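Local coordinates for probable enoyl-CoA hydratase/isomerase (Pseudomonas aeruginosa PAO1, PDB 5YLO), which probably isomerises unsaturated enoyl-CoA thioesters in fatty acid beta-oxidation, as a member of the enoyl-CoA hydratase/isomerase (crotonase) family, at residues His90-Ala98 against Ala114-Cys122. Residues are numbered along the deposited sequence; the frame is centred on the assembly and turned at random.
Sequences HALMGRLHA and AGMDLALCC. With GOL (glycerol), chain B.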
ATOM      1  N   HIS A  90       4.394 -24.397  -2.964  1.00 49.85           N
ATOM      2  CA  HIS A  90       3.654 -23.626  -1.968  1.00 42.90           C
ATOM      3  C   HIS A  90       4.232 -23.800  -0.571  1.00 42.96           C
ATOM      4  O   HIS A  90       4.195 -22.863   0.235  1.00 42.41           O
ATOM      5  CB  HIS A  90       2.178 -24.017  -1.981  1.00 48.14           C
ATOM      6  CG  HIS A  90       1.432 -23.527  -3.182  1.00 44.49           C
ATOM      7  ND1 HIS A  90       0.075 -23.709  -3.340  1.00 50.16           N
ATOM      8  CD2 HIS A  90       1.853 -22.860  -4.283  1.00 45.04           C
ATOM      9  CE1 HIS A  90      -0.308 -23.176  -4.486  1.00 60.31           C
ATOM     10  NE2 HIS A  90       0.752 -22.654  -5.078  1.00 58.56           N
ATOM     11  N   ALA A  91       4.764 -24.983  -0.256  1.00 43.19           N
ATOM     12  CA  ALA A  91       5.429 -25.155   1.030  1.00 44.91           C
ATOM     13  C   ALA A  91       6.702 -24.322   1.099  1.00 42.69           C
ATOM     14  O   ALA A  91       7.032 -23.769   2.154  1.00 43.04           O
ATOM     15  CB  ALA A  91       5.736 -26.631   1.276  1.00 48.41           C
ATOM     16  N   LEU A  92       7.419 -24.207  -0.022  1.00 51.98           N
ATOM     17  CA  LEU A  92       8.651 -23.423  -0.045  1.00 48.34           C
ATOM     18  C   LEU A  92       8.360 -21.931   0.063  1.00 44.88           C
ATOM     19  O   LEU A  92       9.025 -21.214   0.821  1.00 47.15           O
ATOM     20  CB  LEU A  92       9.440 -23.724  -1.320  1.00 42.37           C
ATOM     21  CG  LEU A  92      10.608 -22.786  -1.640  1.00 41.76           C
ATOM     22  CD1 LEU A  92      11.711 -22.910  -0.601  1.00 48.53           C
ATOM     23  CD2 LEU A  92      11.145 -23.059  -3.035  1.00 58.64           C
ATOM     24  N   MET A  93       7.374 -21.444  -0.695  1.00 37.19           N
ATOM     25  CA  MET A  93       7.050 -20.020  -0.656  1.00 35.52           C
ATOM     26  C   MET A  93       6.631 -19.588   0.743  1.00 43.39           C
ATOM     27  O   MET A  93       7.016 -18.510   1.210  1.00 55.81           O
ATOM     28  CB  MET A  93       5.945 -19.701  -1.662  1.00 40.26           C
ATOM     29  CG  MET A  93       6.299 -20.032  -3.093  1.00 43.27           C
ATOM     30  SD  MET A  93       7.711 -19.085  -3.682  1.00 76.40           S
ATOM     31  CE  MET A  93       7.759 -19.613  -5.392  1.00134.24           C
ATOM     32  N   GLY A  94       5.850 -20.424   1.430  1.00 37.18           N
ATOM     33  CA  GLY A  94       5.376 -20.059   2.754  1.00 38.89           C
ATOM     34  C   GLY A  94       6.485 -19.929   3.781  1.00 39.53           C
ATOM     35  O   GLY A  94       6.471 -19.009   4.603  1.00 44.06           O
ATOM     36  N   ARG A  95       7.398 -20.904   3.786  1.00 40.91           N
ATOM     37  CA  ARG A  95       8.543 -20.926   4.706  1.00 42.08           C
ATOM     38  C   ARG A  95       9.555 -19.794   4.492  1.00 46.39           C
ATOM     39  O   ARG A  95      10.018 -19.178   5.452  1.00 55.21           O
ATOM     40  CB  ARG A  95       9.255 -22.279   4.635  1.00 44.18           C
ATOM     41  CG  ARG A  95      10.499 -22.371   5.503  1.00 51.45           C
ATOM     42  CD  ARG A  95      11.141 -23.746   5.405  1.00 69.25           C
ATOM     43  NE  ARG A  95      10.248 -24.800   5.878  1.00 82.50           N
ATOM     44  CZ  ARG A  95      10.190 -25.221   7.138  1.00 91.81           C
ATOM     45  NH1 ARG A  95       9.347 -26.187   7.478  1.00 84.25           N
ATOM     46  NH2 ARG A  95      10.975 -24.677   8.057  1.00100.19           N
ATOM     47  N   LEU A  96       9.893 -19.528   3.233  1.00 46.51           N
ATOM     48  CA  LEU A  96      10.812 -18.449   2.888  1.00 43.69           C
ATOM     49  C   LEU A  96      10.223 -17.098   3.269  1.00 36.57           C
ATOM     50  O   LEU A  96      10.921 -16.232   3.807  1.00 41.98           O
ATOM     51  CB  LEU A  96      11.146 -18.482   1.397  1.00 43.58           C
ATOM     52  CG  LEU A  96      12.119 -17.398   0.929  1.00 46.33           C
ATOM     53  CD1 LEU A  96      13.458 -17.537   1.642  1.00 48.58           C
ATOM     54  CD2 LEU A  96      12.298 -17.453  -0.580  1.00 44.21           C
ATOM     55  N   HIS A  97       8.932 -16.907   2.998  1.00 34.53           N
ATOM     56  CA  HIS A  97       8.284 -15.634   3.285  1.00 34.13           C
ATOM     57  C   HIS A  97       8.254 -15.346   4.780  1.00 37.26           C
ATOM     58  O   HIS A  97       8.384 -14.191   5.199  1.00 40.50           O
ATOM     59  CB  HIS A  97       6.872 -15.643   2.700  1.00 42.27           C
ATOM     60  CG  HIS A  97       5.979 -14.568   3.235  1.00 40.97           C
ATOM     61  ND1 HIS A  97       4.872 -14.839   4.010  1.00 43.35           N
ATOM     62  CD2 HIS A  97       6.026 -13.221   3.102  1.00 40.56           C
ATOM     63  CE1 HIS A  97       4.276 -13.705   4.336  1.00 47.83           C
ATOM     64  NE2 HIS A  97       4.956 -12.708   3.798  1.00 48.23           N
ATOM     65  N   ALA A  98       8.094 -16.385   5.600  1.00 46.30           N
ATOM     66  CA  ALA A  98       7.996 -16.246   7.048  1.00 47.16           C
ATOM     67  C   ALA A  98       9.287 -16.617   7.772  1.00 45.71           C
ATOM     68  O   ALA A  98       9.261 -16.821   8.989  1.00 46.30           O
ATOM     69  CB  ALA A  98       6.842 -17.098   7.577  1.00 43.88           C
ATOM     70  N   ALA A 114       7.063 -18.273 -11.150  1.00 47.88           N
ATOM     71  CA  ALA A 114       7.445 -18.768  -9.831  1.00 42.47           C
ATOM     72  C   ALA A 114       8.849 -18.319  -9.450  1.00 53.11           C
ATOM     73  O   ALA A 114       9.166 -18.217  -8.259  1.00 46.30           O
ATOM     74  CB  ALA A 114       7.347 -20.293  -9.791  1.00 43.25           C
ATOM     75  N   GLY A 115       9.702 -18.055 -10.442  1.00 51.18           N
ATOM     76  CA  GLY A 115      11.022 -17.530 -10.143  1.00 43.35           C
ATOM     77  C   GLY A 115      10.966 -16.136  -9.551  1.00 44.51           C
ATOM     78  O   GLY A 115      11.720 -15.813  -8.629  1.00 47.79           O
ATOM     79  N   MET A 116      10.075 -15.292 -10.074  1.00 48.36           N
ATOM     80  CA  MET A 116       9.867 -13.981  -9.470  1.00 48.60           C
ATOM     81  C   MET A 116       9.212 -14.107  -8.102  1.00 46.69           C
ATOM     82  O   MET A 116       9.579 -13.390  -7.165  1.00 46.79           O
ATOM     83  CB  MET A 116       9.021 -13.104 -10.388  1.00 49.17           C
ATOM     84  CG  MET A 116       8.927 -11.663  -9.927  1.00 51.38           C
ATOM     85  SD  MET A 116       7.746 -10.711 -10.891  1.00 62.85           S
ATOM     86  CE  MET A 116       6.203 -11.383 -10.282  1.00 88.71           C
ATOM     87  N   ASP A 117       8.237 -15.013  -7.970  1.00 50.25           N
ATOM     88  CA  ASP A 117       7.594 -15.223  -6.677  1.00 53.84           C
ATOM     89  C   ASP A 117       8.603 -15.621  -5.608  1.00 46.94           C
ATOM     90  O   ASP A 117       8.439 -15.268  -4.435  1.00 43.06           O
ATOM     91  CB  ASP A 117       6.499 -16.286  -6.798  1.00 51.65           C
ATOM     92  CG  ASP A 117       5.373 -15.865  -7.727  1.00 65.86           C
ATOM     93  OD1 ASP A 117       5.275 -14.660  -8.043  1.00 77.98           O
ATOM     94  OD2 ASP A 117       4.578 -16.740  -8.132  1.00 58.56           O
ATOM     95  N   LEU A 118       9.655 -16.344  -5.995  1.00 52.47           N
ATOM     96  CA  LEU A 118      10.688 -16.722  -5.038  1.00 55.13           C
ATOM     97  C   LEU A 118      11.408 -15.494  -4.492  1.00 58.52           C
ATOM     98  O   LEU A 118      11.739 -15.434  -3.301  1.00 59.35           O
ATOM     99  CB  LEU A 118      11.676 -17.682  -5.699  1.00 57.72           C
ATOM    100  CG  LEU A 118      12.409 -18.641  -4.765  1.00 62.84           C
ATOM    101  CD1 LEU A 118      11.410 -19.498  -4.006  1.00 60.55           C
ATOM    102  CD2 LEU A 118      13.385 -19.506  -5.545  1.00 73.69           C
ATOM    103  N   ALA A 119      11.653 -14.497  -5.346  1.00 40.85           N
ATOM    104  CA  ALA A 119      12.304 -13.274  -4.888  1.00 40.84           C
ATOM    105  C   ALA A 119      11.364 -12.413  -4.050  1.00 36.67           C
ATOM    106  O   ALA A 119      11.815 -11.719  -3.133  1.00 36.97           O
ATOM    107  CB  ALA A 119      12.829 -12.481  -6.085  1.00 37.90           C
ATOM    108  N   LEU A 120      10.062 -12.451  -4.342  1.00 39.94           N
ATOM    109  CA  LEU A 120       9.100 -11.655  -3.589  1.00 38.56           C
ATOM    110  C   LEU A 120       8.925 -12.151  -2.161  1.00 36.89           C
ATOM    111  O   LEU A 120       8.537 -11.366  -1.288  1.00 49.49           O
ATOM    112  CB  LEU A 120       7.755 -11.645  -4.314  1.00 42.03           C
ATOM    113  CG  LEU A 120       7.825 -11.162  -5.763  1.00 44.71           C
ATOM    114  CD1 LEU A 120       6.467 -11.255  -6.445  1.00 41.55           C
ATOM    115  CD2 LEU A 120       8.375  -9.744  -5.825  1.00 44.05           C
ATOM    116  N   CYS A 121       9.203 -13.429  -1.904  1.00 36.28           N
ATOM    117  CA  CYS A 121       9.155 -13.967  -0.551  1.00 38.90           C
ATOM    118  C   CYS A 121      10.334 -13.521   0.300  1.00 38.24           C
ATOM    119  O   CYS A 121      10.303 -13.706   1.522  1.00 39.30           O
ATOM    120  CB  CYS A 121       9.101 -15.496  -0.588  1.00 38.04           C
ATOM    121  SG  CYS A 121       7.603 -16.172  -1.358  1.00 48.10           S
ATOM    122  N   CYS A 122      11.361 -12.941  -0.309  1.00 38.25           N
ATOM    123  CA  CYS A 122      12.477 -12.416   0.455  1.00 43.95           C
ATOM    124  C   CYS A 122      12.151 -11.018   0.973  1.00 39.19           C
ATOM    125  O   CYS A 122      11.296 -10.309   0.436  1.00 38.08           O
ATOM    126  CB  CYS A 122      13.743 -12.386  -0.399  1.00 43.34           C
ATOM    127  SG  CYS A 122      14.262 -14.010  -0.999  1.00 48.27           S
TER
HETATM  128  C1  GOL B 301       2.240 -19.258  -7.608  1.00 72.45           C
HETATM  129  O1  GOL B 301       1.441 -20.419  -7.672  1.00 72.68           O
HETATM  130  C2  GOL B 301       3.513 -19.558  -6.826  1.00 75.98           C
HETATM  131  O2  GOL B 301       3.725 -20.949  -6.793  1.00 82.26           O
HETATM  132  C3  GOL B 301       3.374 -19.043  -5.399  1.00 77.05           C
HETATM  133  O3  GOL B 301       4.354 -18.061  -5.154  1.00 72.18           O
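The imidazole of H90 and the carboxylate of D117 are bridged by a glycerol, probably taken up from the crystallisation liquor. Glycerol O1 lies in the H90 ring plane at its edge, 3.5 Å from NE2 in a weak hydrogen bond, and glycerol O3 gives another weak one to D117 OD2. The ring of H97 meets W150 edge-to-face, while its CB packs on C121 CB at 4.0 Å. Between these groups the helical segments 90-97 and 114-120 run nearly parallel, their axes inclined by 23° and 9.8 Å apart at closest approach, and the gap is filled by aliphatic and sulfur atoms. M93 reaches across: bent at chi2, its chain lays SD 3.7 Å from both L118 CD1 and C121 SG, with CE ending near A114 O and D117 CB. L118 crosses M93 and L92 at about a right angle, and its CD1 touches L92 CD2 at 3.7 Å. With CG anti to the backbone N (chi1 -179°), L96 sends CD2 against L118 O, C121 CB and C122 SG. The backbones come nearest at H97 and C121, whose CA atoms are 4.3 Å apart; there H97 CA directs a C-H at C121 O, 3.3 Å away and nearly straight at 165°. Strand 103-107 of the crotonase-fold core receives L96 and C122; L229 of the second subunit packs on H90 and M93. Cohesion between the helices is thus mainly dispersive, from methyl groups and thioether and thiol sulfurs, whereas the polar groups of H90 and D117 meet the glycerol, each through a weak hydrogen bond.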